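Local coordinates for HIAXHD3 (Humicola insolens, PDB 3ZXK), which removes arabinofuranose side chains as an exo-acting family 43 glycoside hydrolase, probably from decorated xylan, at residues A211-V216 against L233-Q238; A242-A247 against A264-Y269; F385-R390 against V524-F529; D322-T327 against G352-R357. One frame throughout, in Å; residues are numbered along the deposited sequence. Where two conformers were deposited one is given.

Interaction 1: residues A211-V216 against L233-Q238; sequences ADAEYV and LVSRIQ. With AHR (alpha-L-arabinofuranose), chain C.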
loop_
_atom_site.group_PDB
_atom_site.type_symbol
_atom_site.label_atom_id
_atom_site.label_comp_id
_atom_site.label_asym_id
_atom_site.label_seq_id
_atom_site.Cartn_x
_atom_site.Cartn_y
_atom_site.Cartn_z
ATOM N N ALA A 211 3.028 19.001 3.362
ATOM C CA ALA A 211 2.055 17.933 3.072
ATOM C C ALA A 211 0.657 18.513 2.993
ATOM O O ALA A 211 -0.310 17.870 3.412
ATOM C CB ALA A 211 2.084 16.865 4.149
ATOM N N ASP A 212 0.524 19.734 2.495
ATOM C CA ASP A 212 -0.741 20.435 2.676
ATOM C C ASP A 212 -1.330 21.079 1.428
ATOM O O ASP A 212 -2.402 21.670 1.520
ATOM C CB ASP A 212 -0.606 21.482 3.802
ATOM C CG ASP A 212 0.388 22.588 3.477
ATOM O OD1 ASP A 212 1.147 22.495 2.483
ATOM O OD2 ASP A 212 0.396 23.588 4.231
ATOM N N ALA A 213 -0.656 20.972 0.289
ATOM C CA ALA A 213 -1.131 21.646 -0.928
ATOM C C ALA A 213 -0.830 20.850 -2.159
ATOM O O ALA A 213 0.115 20.045 -2.170
ATOM C CB ALA A 213 -0.559 23.079 -1.086
ATOM N N GLU A 214 -1.652 21.069 -3.181
ATOM C CA GLU A 214 -1.430 20.532 -4.520
ATOM C C GLU A 214 -1.478 21.706 -5.508
ATOM O O GLU A 214 -2.383 22.538 -5.420
ATOM C CB GLU A 214 -2.499 19.514 -4.878
ATOM C CG GLU A 214 -2.218 18.758 -6.181
ATOM C CD GLU A 214 -1.194 17.621 -6.002
ATOM O OE1 GLU A 214 -0.694 17.422 -4.876
ATOM O OE2 GLU A 214 -0.871 16.938 -6.999
ATOM N N TYR A 215 -0.490 21.765 -6.403
ATOM C CA TYR A 215 -0.468 22.747 -7.477
ATOM C C TYR A 215 -0.692 22.069 -8.804
ATOM O O TYR A 215 -0.332 20.910 -8.994
ATOM C CB TYR A 215 0.842 23.554 -7.480
ATOM C CG TYR A 215 1.162 24.239 -6.157
ATOM C CD1 TYR A 215 0.180 24.920 -5.438
ATOM C CD2 TYR A 215 2.447 24.211 -5.638
ATOM C CE1 TYR A 215 0.473 25.551 -4.232
ATOM C CE2 TYR A 215 2.758 24.839 -4.442
ATOM C CZ TYR A 215 1.764 25.512 -3.743
ATOM O OH TYR A 215 2.047 26.133 -2.544
ATOM N N VAL A 216 -1.349 22.775 -9.705
ATOM C CA VAL A 216 -1.440 22.322 -11.081
ATOM C C VAL A 216 -0.502 23.165 -11.919
ATOM O O VAL A 216 -0.551 24.396 -11.868
ATOM C CB VAL A 216 -2.900 22.260 -11.631
ATOM C CG1 VAL A 216 -3.702 23.521 -11.326
ATOM C CG2 VAL A 216 -2.876 21.955 -13.136
ATOM N N LEU A 233 -4.324 24.092 -6.801
ATOM C CA LEU A 233 -5.494 23.217 -6.901
ATOM C C LEU A 233 -6.167 23.101 -5.522
ATOM O O LEU A 233 -7.388 23.298 -5.380
ATOM C CB LEU A 233 -5.082 21.844 -7.454
ATOM C CG LEU A 233 -6.195 20.854 -7.782
ATOM C CD1 LEU A 233 -7.150 21.406 -8.833
ATOM C CD2 LEU A 233 -5.563 19.551 -8.242
ATOM N N VAL A 234 -5.386 22.772 -4.507
ATOM C CA VAL A 234 -5.870 22.868 -3.132
ATOM C C VAL A 234 -4.746 23.381 -2.262
ATOM O O VAL A 234 -3.566 23.089 -2.502
ATOM C CB VAL A 234 -6.382 21.540 -2.519
ATOM C CG1 VAL A 234 -7.636 21.021 -3.219
ATOM C CG2 VAL A 234 -5.264 20.505 -2.412
ATOM N N SER A 235 -5.098 24.120 -1.222
ATOM C CA SER A 235 -4.081 24.508 -0.243
ATOM C C SER A 235 -4.731 24.578 1.107
ATOM O O SER A 235 -5.624 25.422 1.340
ATOM C CB SER A 235 -3.437 25.841 -0.612
ATOM O OG SER A 235 -2.431 26.188 0.333
ATOM N N ARG A 236 -4.313 23.659 1.973
ATOM C CA ARG A 236 -4.828 23.551 3.345
ATOM C C ARG A 236 -6.357 23.520 3.326
ATOM O O ARG A 236 -7.006 24.167 4.145
ATOM C CB ARG A 236 -4.297 24.700 4.215
ATOM C CG ARG A 236 -2.763 24.723 4.286
ATOM C CD ARG A 236 -2.206 25.768 5.261
ATOM N NE ARG A 236 -2.489 25.410 6.653
ATOM C CZ ARG A 236 -1.774 24.560 7.383
ATOM N NH1 ARG A 236 -0.708 23.948 6.867
ATOM N NH2 ARG A 236 -2.141 24.309 8.641
ATOM N N ILE A 237 -6.928 22.782 2.368
ATOM C CA ILE A 237 -8.392 22.609 2.298
ATOM C C ILE A 237 -8.898 21.803 3.510
ATOM O O ILE A 237 -8.233 20.885 3.970
ATOM C CB ILE A 237 -8.830 21.951 0.970
ATOM C CG1 ILE A 237 -10.308 22.245 0.666
ATOM C CG2 ILE A 237 -8.506 20.455 0.958
ATOM C CD1 ILE A 237 -10.723 21.827 -0.735
ATOM N N GLN A 238 -10.058 22.182 4.044
ATOM C CA GLN A 238 -10.671 21.440 5.144
ATOM C C GLN A 238 -11.541 20.300 4.615
ATOM O O GLN A 238 -12.117 20.425 3.534
ATOM C CB GLN A 238 -11.484 22.383 6.046
ATOM C CG GLN A 238 -10.644 23.395 6.814
ATOM C CD GLN A 238 -9.730 22.751 7.855
ATOM O OE1 GLN A 238 -10.127 21.813 8.558
ATOM N NE2 GLN A 238 -8.500 23.260 7.968
HETATM O O5 AHR C . 2.399 14.319 6.553
HETATM C C5 AHR C . 2.985 13.017 6.352
HETATM C C4 AHR C . 3.624 12.876 4.967
HETATM O O4 AHR C . 4.646 13.852 4.784
HETATM C C3 AHR C . 2.724 13.119 3.759
HETATM O O3 AHR C . 1.934 11.990 3.417
HETATM C C2 AHR C . 3.679 13.425 2.638
HETATM O O2 AHR C . 3.134 14.388 1.715
HETATM C C1 AHR C . 4.860 14.028 3.372
HETATM O O HOH W 1 -5.035 20.649 1.063
HETATM O O HOH W 2 -0.033 26.938 -0.937
#

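Interaction 2: residues A242-A247 against A264-Y269; sequences ANAGFA and AFMDAY. With AHR (alpha-L-arabinofuranose), chain C.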
loop_
_atom_site.group_PDB
_atom_site.type_symbol
_atom_site.label_atom_id
_atom_site.label_comp_id
_atom_site.label_asym_id
_atom_site.label_seq_id
_atom_site.Cartn_x
_atom_site.Cartn_y
_atom_site.Cartn_z
ATOM N N ALA A 242 -11.743 14.372 9.610
ATOM C CA ALA A 242 -11.012 15.063 10.677
ATOM C C ALA A 242 -9.742 14.301 11.076
ATOM O O ALA A 242 -9.661 13.070 10.936
ATOM C CB ALA A 242 -11.908 15.261 11.903
ATOM N N ASN A 243 -8.762 15.030 11.616
ATOM C CA ASN A 243 -7.574 14.421 12.251
ATOM C C ASN A 243 -6.789 13.547 11.315
ATOM O O ASN A 243 -6.237 12.541 11.735
ATOM C CB ASN A 243 -7.937 13.650 13.539
ATOM C CG ASN A 243 -8.804 14.456 14.456
ATOM O OD1 ASN A 243 -9.866 14.002 14.915
ATOM N ND2 ASN A 243 -8.373 15.656 14.730
ATOM N N ALA A 244 -6.712 13.979 10.050
ATOM C CA ALA A 244 -6.097 13.168 8.987
ATOM C C ALA A 244 -5.274 14.051 8.058
ATOM O O ALA A 244 -5.131 13.794 6.865
ATOM C CB ALA A 244 -7.174 12.402 8.223
ATOM N N GLY A 245 -4.688 15.100 8.634
ATOM C CA GLY A 245 -3.931 16.058 7.834
ATOM C C GLY A 245 -4.776 16.683 6.742
ATOM O O GLY A 245 -5.992 16.907 6.903
ATOM N N PHE A 246 -4.132 16.917 5.606
ATOM C CA PHE A 246 -4.763 17.564 4.475
ATOM C C PHE A 246 -4.735 16.686 3.259
ATOM O O PHE A 246 -3.757 15.958 3.025
ATOM C CB PHE A 246 -3.993 18.831 4.100
ATOM C CG PHE A 246 -3.991 19.856 5.165
ATOM C CD1 PHE A 246 -5.089 20.700 5.312
ATOM C CD2 PHE A 246 -2.931 19.952 6.061
ATOM C CE1 PHE A 246 -5.119 21.654 6.330
ATOM C CE2 PHE A 246 -2.945 20.922 7.068
ATOM C CZ PHE A 246 -4.049 21.762 7.206
ATOM N N ALA A 247 -5.817 16.761 2.491
ATOM C CA ALA A 247 -5.895 16.159 1.156
ATOM C C ALA A 247 -4.816 16.745 0.269
ATOM O O ALA A 247 -4.721 17.968 0.125
ATOM C CB ALA A 247 -7.285 16.410 0.553
ATOM N N ALA A 264 -7.104 12.347 -4.269
ATOM C CA ALA A 264 -5.968 12.748 -3.409
ATOM C C ALA A 264 -5.858 11.752 -2.265
ATOM O O ALA A 264 -6.667 10.817 -2.187
ATOM C CB ALA A 264 -6.162 14.171 -2.860
ATOM N N PHE A 265 -4.888 11.903 -1.360
ATOM C CA PHE A 265 -5.011 11.114 -0.141
ATOM C C PHE A 265 -4.856 11.973 1.089
ATOM O O PHE A 265 -4.348 13.112 1.015
ATOM C CB PHE A 265 -4.031 9.901 -0.099
ATOM C CG PHE A 265 -2.598 10.280 -0.293
ATOM C CD1 PHE A 265 -1.836 10.735 0.788
ATOM C CD2 PHE A 265 -2.004 10.189 -1.559
ATOM C CE1 PHE A 265 -0.501 11.093 0.613
ATOM C CE2 PHE A 265 -0.680 10.528 -1.728
ATOM C CZ PHE A 265 0.073 10.975 -0.652
ATOM N N MET A 266 -5.318 11.414 2.211
ATOM C CA MET A 266 -5.277 12.023 3.539
ATOM C C MET A 266 -4.199 11.333 4.375
ATOM O O MET A 266 -4.002 10.116 4.225
ATOM C CB MET A 266 -6.616 11.792 4.255
ATOM C CG MET A 266 -7.854 12.299 3.528
ATOM S SD MET A 266 -7.906 14.096 3.313
ATOM C CE MET A 266 -7.860 14.710 5.003
ATOM N N ASP A 267 -3.582 12.074 5.297
ATOM C CA ASP A 267 -2.676 11.509 6.320
ATOM C C ASP A 267 -3.448 10.940 7.530
ATOM O O ASP A 267 -3.385 11.456 8.645
ATOM C CB ASP A 267 -1.588 12.518 6.748
ATOM C CG ASP A 267 -0.567 12.804 5.635
ATOM O OD1 ASP A 267 -0.264 11.887 4.851
ATOM O OD2 ASP A 267 -0.066 13.956 5.547
ATOM N N ALA A 268 -4.189 9.863 7.296
ATOM C CA ALA A 268 -5.100 9.310 8.286
ATOM C C ALA A 268 -4.413 8.332 9.244
ATOM O O ALA A 268 -4.941 7.248 9.513
ATOM C CB ALA A 268 -6.268 8.641 7.569
ATOM N N TYR A 269 -3.242 8.724 9.769
ATOM C CA TYR A 269 -2.534 7.956 10.788
ATOM C C TYR A 269 -3.422 7.878 12.036
ATOM O O TYR A 269 -4.138 8.849 12.346
ATOM C CB TYR A 269 -1.185 8.598 11.073
ATOM C CG TYR A 269 -0.296 8.489 9.857
ATOM C CD1 TYR A 269 0.223 7.259 9.472
ATOM C CD2 TYR A 269 -0.033 9.593 9.042
ATOM C CE1 TYR A 269 1.002 7.134 8.326
ATOM C CE2 TYR A 269 0.751 9.469 7.905
ATOM C CZ TYR A 269 1.272 8.229 7.556
ATOM O OH TYR A 269 2.055 8.106 6.412
HETATM O O5 AHR C . 2.399 14.319 6.553
HETATM C C5 AHR C . 2.985 13.017 6.352
HETATM C C4 AHR C . 3.624 12.876 4.967
HETATM O O4 AHR C . 4.646 13.852 4.784
HETATM C C3 AHR C . 2.724 13.119 3.759
HETATM O O3 AHR C . 1.934 11.990 3.417
HETATM C C2 AHR C . 3.679 13.425 2.638
HETATM O O2 AHR C . 3.134 14.388 1.715
HETATM C C1 AHR C . 4.860 14.028 3.372
HETATM O O HOH W 3 -1.328 16.425 5.551
#

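Interaction 3: residues F385-R390 against V524-F529; sequences FRLDVR and VKVKGF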
loop_
_atom_site.group_PDB
_atom_site.type_symbol
_atom_site.label_atom_id
_atom_site.label_comp_id
_atom_site.label_asym_id
_atom_site.label_seq_id
_atom_site.Cartn_x
_atom_site.Cartn_y
_atom_site.Cartn_z
ATOM N N PHE A 385 -6.677 -14.678 13.004
ATOM C CA PHE A 385 -5.879 -15.746 12.409
ATOM C C PHE A 385 -6.192 -17.066 13.094
ATOM O O PHE A 385 -6.270 -17.136 14.326
ATOM C CB PHE A 385 -4.390 -15.452 12.565
ATOM C CG PHE A 385 -3.882 -14.327 11.700
ATOM C CD1 PHE A 385 -3.460 -14.574 10.383
ATOM C CD2 PHE A 385 -3.811 -13.026 12.203
ATOM C CE1 PHE A 385 -2.964 -13.535 9.609
ATOM C CE2 PHE A 385 -3.311 -12.000 11.428
ATOM C CZ PHE A 385 -2.888 -12.247 10.134
ATOM N N ARG A 386 -6.347 -18.118 12.299
ATOM C CA ARG A 386 -6.612 -19.460 12.798
ATOM C C ARG A 386 -5.387 -20.321 12.451
ATOM O O ARG A 386 -4.994 -20.387 11.280
ATOM C CB ARG A 386 -7.896 -19.994 12.153
ATOM C CG ARG A 386 -8.336 -21.349 12.668
ATOM C CD ARG A 386 -9.426 -21.930 11.799
ATOM N NE ARG A 386 -9.892 -23.200 12.327
ATOM C CZ ARG A 386 -10.939 -23.850 11.845
ATOM N NH1 ARG A 386 -11.633 -23.346 10.826
ATOM N NH2 ARG A 386 -11.302 -25.000 12.387
ATOM N N LEU A 387 -4.755 -20.913 13.466
ATOM C CA LEU A 387 -3.475 -21.633 13.298
ATOM C C LEU A 387 -3.481 -23.028 13.865
ATOM O O LEU A 387 -4.209 -23.315 14.828
ATOM C CB LEU A 387 -2.307 -20.860 13.917
ATOM C CG LEU A 387 -2.054 -19.460 13.351
ATOM C CD1 LEU A 387 -2.759 -18.414 14.196
ATOM C CD2 LEU A 387 -0.561 -19.220 13.301
ATOM N N ASP A 388 -2.693 -23.903 13.249
ATOM C CA ASP A 388 -2.293 -25.168 13.870
ATOM C C ASP A 388 -0.792 -25.040 14.231
ATOM O O ASP A 388 0.050 -24.901 13.338
ATOM C CB ASP A 388 -2.535 -26.310 12.886
ATOM C CG ASP A 388 -2.036 -27.680 13.370
ATOM O OD1 ASP A 388 -1.322 -27.799 14.403
ATOM O OD2 ASP A 388 -2.342 -28.668 12.658
ATOM N N VAL A 389 -0.458 -25.063 15.519
ATOM C CA VAL A 389 0.921 -24.776 15.931
ATOM C C VAL A 389 1.656 -25.999 16.507
ATOM O O VAL A 389 2.693 -25.871 17.167
ATOM C CB VAL A 389 1.012 -23.594 16.936
ATOM C CG1 VAL A 389 0.418 -22.312 16.334
ATOM C CG2 VAL A 389 0.342 -23.945 18.251
ATOM N N ARG A 390 1.134 -27.196 16.225
ATOM C CA ARG A 390 1.753 -28.429 16.726
ATOM C C ARG A 390 3.195 -28.601 16.267
ATOM O O ARG A 390 4.000 -29.225 16.973
ATOM C CB ARG A 390 0.940 -29.666 16.407
ATOM C CG ARG A 390 -0.378 -29.714 17.164
ATOM C CD ARG A 390 -1.256 -30.824 16.649
ATOM N NE ARG A 390 -1.438 -30.681 15.203
ATOM C CZ ARG A 390 -1.880 -31.651 14.407
ATOM N NH1 ARG A 390 -2.185 -32.834 14.917
ATOM N NH2 ARG A 390 -2.023 -31.442 13.105
ATOM N N VAL A 524 4.469 -23.755 11.537
ATOM C CA VAL A 524 3.082 -23.640 11.860
ATOM C C VAL A 524 2.274 -23.651 10.580
ATOM O O VAL A 524 2.797 -23.389 9.494
ATOM C CB VAL A 524 2.786 -22.370 12.706
ATOM C CG1 VAL A 524 3.636 -22.342 13.981
ATOM C CG2 VAL A 524 2.956 -21.110 11.891
ATOM N N LYS A 525 0.974 -23.918 10.716
ATOM C CA LYS A 525 0.080 -23.853 9.587
ATOM C C LYS A 525 -0.933 -22.751 9.875
ATOM O O LYS A 525 -1.608 -22.778 10.922
ATOM C CB LYS A 525 -0.649 -25.202 9.392
ATOM C CG LYS A 525 -1.640 -25.203 8.206
ATOM C CD LYS A 525 -2.156 -26.595 7.846
ATOM C CE LYS A 525 -2.997 -27.219 8.938
ATOM N NZ LYS A 525 -3.493 -28.551 8.497
ATOM N N VAL A 526 -1.046 -21.807 8.956
ATOM C CA VAL A 526 -2.081 -20.795 9.042
ATOM C C VAL A 526 -3.278 -21.313 8.271
ATOM O O VAL A 526 -3.221 -21.474 7.048
ATOM C CB VAL A 526 -1.598 -19.444 8.485
ATOM C CG1 VAL A 526 -2.548 -18.358 8.918
ATOM C CG2 VAL A 526 -0.194 -19.139 8.998
ATOM N N LYS A 527 -4.348 -21.636 8.982
ATOM C CA LYS A 527 -5.515 -22.204 8.336
ATOM C C LYS A 527 -6.394 -21.147 7.723
ATOM O O LYS A 527 -7.022 -21.386 6.700
ATOM C CB LYS A 527 -6.353 -23.024 9.306
ATOM C CG LYS A 527 -5.604 -24.173 9.966
ATOM C CD LYS A 527 -6.627 -24.986 10.734
ATOM C CE LYS A 527 -6.021 -25.633 11.951
ATOM N NZ LYS A 527 -7.132 -26.176 12.778
ATOM N N GLY A 528 -6.443 -19.959 8.305
ATOM C CA GLY A 528 -7.375 -18.973 7.806
ATOM C C GLY A 528 -7.145 -17.612 8.405
ATOM O O GLY A 528 -6.504 -17.458 9.439
ATOM N N PHE A 529 -7.723 -16.616 7.747
ATOM C CA PHE A 529 -7.722 -15.245 8.253
ATOM C C PHE A 529 -9.092 -14.659 7.915
ATOM O O PHE A 529 -9.614 -14.854 6.805
ATOM C CB PHE A 529 -6.665 -14.362 7.575
ATOM C CG PHE A 529 -6.803 -12.888 7.947
ATOM C CD1 PHE A 529 -6.276 -12.382 9.153
ATOM C CD2 PHE A 529 -7.548 -12.031 7.148
ATOM C CE1 PHE A 529 -6.421 -11.016 9.490
ATOM C CE2 PHE A 529 -7.713 -10.678 7.503
ATOM C CZ PHE A 529 -7.172 -10.180 8.676
HETATM O O HOH W 4 -4.440 -29.002 11.024
#

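Interaction 4: residues D322-T327 against G352-R357; sequences DEFRGT and GGLILR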
loop_
_atom_site.group_PDB
_atom_site.type_symbol
_atom_site.label_atom_id
_atom_site.label_comp_id
_atom_site.label_asym_id
_atom_site.label_seq_id
_atom_site.Cartn_x
_atom_site.Cartn_y
_atom_site.Cartn_z
ATOM N N ASP A 322 -10.426 -15.924 4.217
ATOM C CA ASP A 322 -9.348 -16.429 3.380
ATOM C C ASP A 322 -8.767 -17.663 4.027
ATOM O O ASP A 322 -8.152 -17.597 5.092
ATOM C CB ASP A 322 -8.267 -15.345 3.195
ATOM C CG ASP A 322 -7.238 -15.718 2.124
ATOM O OD1 ASP A 322 -7.125 -16.927 1.762
ATOM O OD2 ASP A 322 -6.549 -14.798 1.659
ATOM N N GLU A 323 -9.000 -18.797 3.375
ATOM C CA GLU A 323 -8.488 -20.072 3.878
ATOM C C GLU A 323 -7.253 -20.560 3.117
ATOM O O GLU A 323 -6.900 -21.736 3.185
ATOM C CB GLU A 323 -9.591 -21.135 3.954
ATOM C CG GLU A 323 -10.541 -20.828 5.115
ATOM C CD GLU A 323 -11.705 -21.787 5.234
ATOM O OE1 GLU A 323 -12.389 -22.052 4.220
ATOM O OE2 GLU A 323 -11.954 -22.264 6.362
ATOM N N PHE A 324 -6.593 -19.640 2.409
ATOM C CA PHE A 324 -5.305 -19.899 1.757
ATOM C C PHE A 324 -5.408 -21.083 0.819
ATOM O O PHE A 324 -4.610 -22.032 0.865
ATOM C CB PHE A 324 -4.185 -20.104 2.795
ATOM C CG PHE A 324 -3.892 -18.863 3.603
ATOM C CD1 PHE A 324 -3.229 -17.763 3.027
ATOM C CD2 PHE A 324 -4.306 -18.766 4.933
ATOM C CE1 PHE A 324 -2.967 -16.609 3.770
ATOM C CE2 PHE A 324 -4.051 -17.609 5.674
ATOM C CZ PHE A 324 -3.384 -16.532 5.093
ATOM N N ARG A 325 -6.400 -20.993 -0.057
ATOM C CA ARG A 325 -6.668 -22.022 -1.056
ATOM C C ARG A 325 -5.975 -21.703 -2.365
ATOM O O ARG A 325 -5.615 -20.565 -2.607
ATOM C CB ARG A 325 -8.173 -22.130 -1.275
ATOM C CG ARG A 325 -8.906 -22.591 -0.031
ATOM C CD ARG A 325 -10.407 -22.667 -0.266
ATOM N NE ARG A 325 -11.096 -22.982 0.979
ATOM C CZ ARG A 325 -11.615 -24.168 1.267
ATOM N NH1 ARG A 325 -11.552 -25.160 0.389
ATOM N NH2 ARG A 325 -12.212 -24.361 2.428
ATOM N N GLY A 326 -5.774 -22.721 -3.196
ATOM C CA GLY A 326 -5.187 -22.523 -4.524
ATOM C C GLY A 326 -3.683 -22.342 -4.491
ATOM O O GLY A 326 -3.025 -22.697 -3.506
ATOM N N THR A 327 -3.132 -21.766 -5.558
ATOM C CA THR A 327 -1.688 -21.777 -5.770
ATOM C C THR A 327 -0.995 -20.451 -5.451
ATOM O O THR A 327 0.238 -20.398 -5.339
ATOM C CB THR A 327 -1.351 -22.193 -7.217
ATOM O OG1 THR A 327 -2.047 -21.338 -8.136
ATOM C CG2 THR A 327 -1.790 -23.636 -7.474
ATOM N N GLY A 352 -6.658 -26.227 1.610
ATOM C CA GLY A 352 -5.677 -25.145 1.524
ATOM C C GLY A 352 -4.846 -25.070 2.796
ATOM O O GLY A 352 -4.576 -26.080 3.450
ATOM N N GLY A 353 -4.467 -23.855 3.157
ATOM C CA GLY A 353 -3.585 -23.640 4.288
ATOM C C GLY A 353 -2.207 -23.180 3.854
ATOM O O GLY A 353 -1.711 -23.544 2.786
ATOM N N LEU A 354 -1.628 -22.334 4.697
ATOM C CA LEU A 354 -0.300 -21.812 4.494
ATOM C C LEU A 354 0.669 -22.381 5.540
ATOM O O LEU A 354 0.455 -22.222 6.746
ATOM C CB LEU A 354 -0.333 -20.273 4.620
ATOM C CG LEU A 354 1.018 -19.506 4.699
ATOM C CD1 LEU A 354 1.777 -19.635 3.371
ATOM C CD2 LEU A 354 0.824 -18.034 5.059
ATOM N N ILE A 355 1.730 -23.051 5.092
ATOM C CA ILE A 355 2.795 -23.493 6.009
ATOM C C ILE A 355 3.869 -22.427 6.091
ATOM O O ILE A 355 4.404 -21.978 5.063
ATOM C CB ILE A 355 3.444 -24.810 5.522
ATOM C CG1 ILE A 355 2.382 -25.909 5.412
ATOM C CG2 ILE A 355 4.644 -25.194 6.395
ATOM C CD1 ILE A 355 1.980 -26.484 6.745
ATOM N N LEU A 356 4.118 -21.944 7.309
ATOM C CA LEU A 356 5.247 -21.048 7.587
ATOM C C LEU A 356 6.288 -21.835 8.375
ATOM O O LEU A 356 6.062 -22.165 9.576
ATOM C CB LEU A 356 4.791 -19.839 8.408
ATOM C CG LEU A 356 3.799 -18.851 7.787
ATOM C CD1 LEU A 356 3.413 -17.744 8.786
ATOM C CD2 LEU A 356 4.430 -18.229 6.551
ATOM N N ARG A 357 7.390 -22.221 7.721
ATOM C CA ARG A 357 8.535 -22.786 8.435
ATOM C C ARG A 357 9.393 -21.671 8.979
ATOM O O ARG A 357 9.592 -20.678 8.295
ATOM C CB ARG A 357 9.379 -23.666 7.512
ATOM C CG ARG A 357 8.595 -24.869 6.986
ATOM C CD ARG A 357 9.470 -25.839 6.236
ATOM N NE ARG A 357 8.781 -27.123 6.072
ATOM C CZ ARG A 357 9.212 -28.092 5.282
ATOM N NH1 ARG A 357 10.317 -27.919 4.541
ATOM N NH2 ARG A 357 8.505 -29.212 5.209
#

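Interaction 1: residues A211-V216 against L233-Q238
Asp212 and Arg236 are joined twice, through backbone and side chain. Arg236 N donates to Asp212 O at 2.8 Å, and Arg236 NH1 forms a salt bridge with Asp212 OD2 at 2.9 Å. That oxygen lies at the edge of the guanidinium, in its plane, and offers its anti lone pair, although the two flat groups are turned 76° apart. Arg209 pairs with OD1, so two arginines share one acid.

The remaining direct backbone bonds are those of an antiparallel strand pair. Glu214 N reaches Val234 O at 2.9 Å, while Glu214 O accepts from both Leu233 N (2.8 Å) and Val234 N (3.1 Å), a classic beta bulge where the chain turns its corner. Two waters extend the pairing: one links Asp212 O to Ile237 N, the other Ser235 OG to Tyr215 OH, which also bonds Gln189.

Apolar packing is modest. Small Ala213 and Ser235 suit a pair whose CA atoms are 4.2 Å apart, and the aliphatic part of Glu214 lies side by side with Leu233, both pointing the same way, with Glu214 CG 4.0 Å from Leu233 CD2. In this blade of the five-bladed propeller, strand 202-209 also pairs with strand 213-219, and Val290 of strand 288-290 packs on Leu233 and Val234.

Interaction 2: residues A242-A247 against A264-Y269
Ala244 CB rests 3.7 Å from Ala268 CA where the 242-247 loop passes a propeller-blade strand, beside the arabinose pocket of this five-bladed beta-propeller. Ala247 CB likewise meets Ala264 CB at 4.2 Å. Methyl groups suit such close passage, and at Gly245 a CB would crowd that of Asp267, at a backbone conformation with positive phi that glycine adopts readily.

Asp267 is the residue to follow outward. It is the centre of an inverse gamma turn, and its CB lies 3.8 Å from Ala244 O. A chi1 of -69° sets CG anti to the carbonyl carbon, and the two oxygens beyond it each meet a sugar hydroxyl. OD1 accepts from arabinose O3 at 2.6 Å, and OD2 accepts from O5 at 2.7 Å. OD2 also takes a bond from a water at 2.8 Å, which in turn accepts from Phe246 N, tying the loop to the acid. An alanine here would probably leave both sugar hydroxyls without these acceptors and the water without its link to the strand.

His248 and Arg273 also bond the arabinose, whose O3 lies in the plane of the Phe265 ring, at its edge, 3.8 Å from Phe265 CE1.

Interaction 3: residues F385-R390 against V524-F529
CG of Phe385 stands anti to its carbonyl carbon (chi1 -71°) and CG of Phe529 anti to its backbone N (chi1 171°), and the two rings meet on one face of an antiparallel sheet in the C-terminal concanavalin-like beta-sandwich. Phe529 turns its edge to the face of Phe385, placing CD1 3.4 Å above the centre of that ring, with the planes at 56°. Opposite Arg386 the register slips in a classic beta bulge: Arg386 O accepts from Lys527 N (2.7 Å) and weakly from Gly528 N.

The other face is charged. Lys527 and Arg386 lie close despite like charge, which the salt bridges of both to Asp456 probably offset. Asp388 OD1 accepts from Arg390 N, making an Asx turn, and from Arg390 NE at 3.0 Å, while OD2 takes Arg390 NH2 at 2.8 Å through its syn lone pair. A water at 2.7 Å from Asp388 OD2 passes the link to Lys525 NZ. An alanine in place of Asp388 would probably leave the Arg390 guanidinium without its mate and free to swing, and the water without its acceptor.

Back on the apolar face, branched Leu387 packs its CD2 4.2 Å from Val524 CG2.

Interaction 4: residues D322-T327 against G352-R357
The backbones of Phe324 and Gly353 come together where the 322-327 loop turns with positive phi at Phe324, and Gly353 N donates to Phe324 O at 2.9 Å, from well above the carbonyl plane (51° out of it), and weakly to Glu323 O at 3.2 Å. Glycine suits both Gly352 and Gly353, for different reasons. A CB on Gly352 would clash with the carbonyl oxygens of Glu323 and Phe324, and one on Gly353 would jam against the carbonyl oxygen of the residue before it.

Among the side chains, Phe324 carries the contact. Its CG is anti to the carbonyl carbon (chi1 -66°), and one ring face receives Leu354 CB, which sits 4.0 Å above the plane, offset toward the rim: a CH-pi contact. On the opposite face Asp322 OD1 lies 4.1 Å above the plane, and the same oxygen accepts from Phe324 N at 2.8 Å, forming an Asx turn. Asp322 OD2 is hydrogen-bonded to Trp333 NE1. Away from the ring, Arg325 NH2 makes a nearly straight salt bridge to Glu323 OE1 at 2.9 Å, fastening the loop to itself.

Val526, Leu346 and Leu372 also pack on Phe324, which carries the loop into the hydrophobic interior of the sandwich. The chemistry thus divides the work: one amide, Gly353 N, holds the backbones together, the aromatic ring packs into the core, and the acid Asp322 braces the turn that presents it.

In the fold
Interactions 1 and 2, with centres 12 Å apart, belong to the propeller and both touch the bound arabinose. They meet largely through the Phe246 ring, whose CD2 lies 3.6 Å from Asp212 CB, so the loop that borders the pocket leans on the neighbouring blade. Interactions 3 and 4 lie in the C-terminal sandwich, with centres 9 Å apart, and are joined through strand 523-533 of interaction 3, which pairs with strand 354-357 of interaction 4: Val526 N is 2.7 Å from Leu354 O, and Phe529 N is 2.9 Å from Asp322 O, both probable hydrogen bonds. The nearest atoms of interactions 2 and 3 are about 18 Å apart. Even so, Phe469 and Trp502 of the C-terminal domain contribute to the glycan pocket.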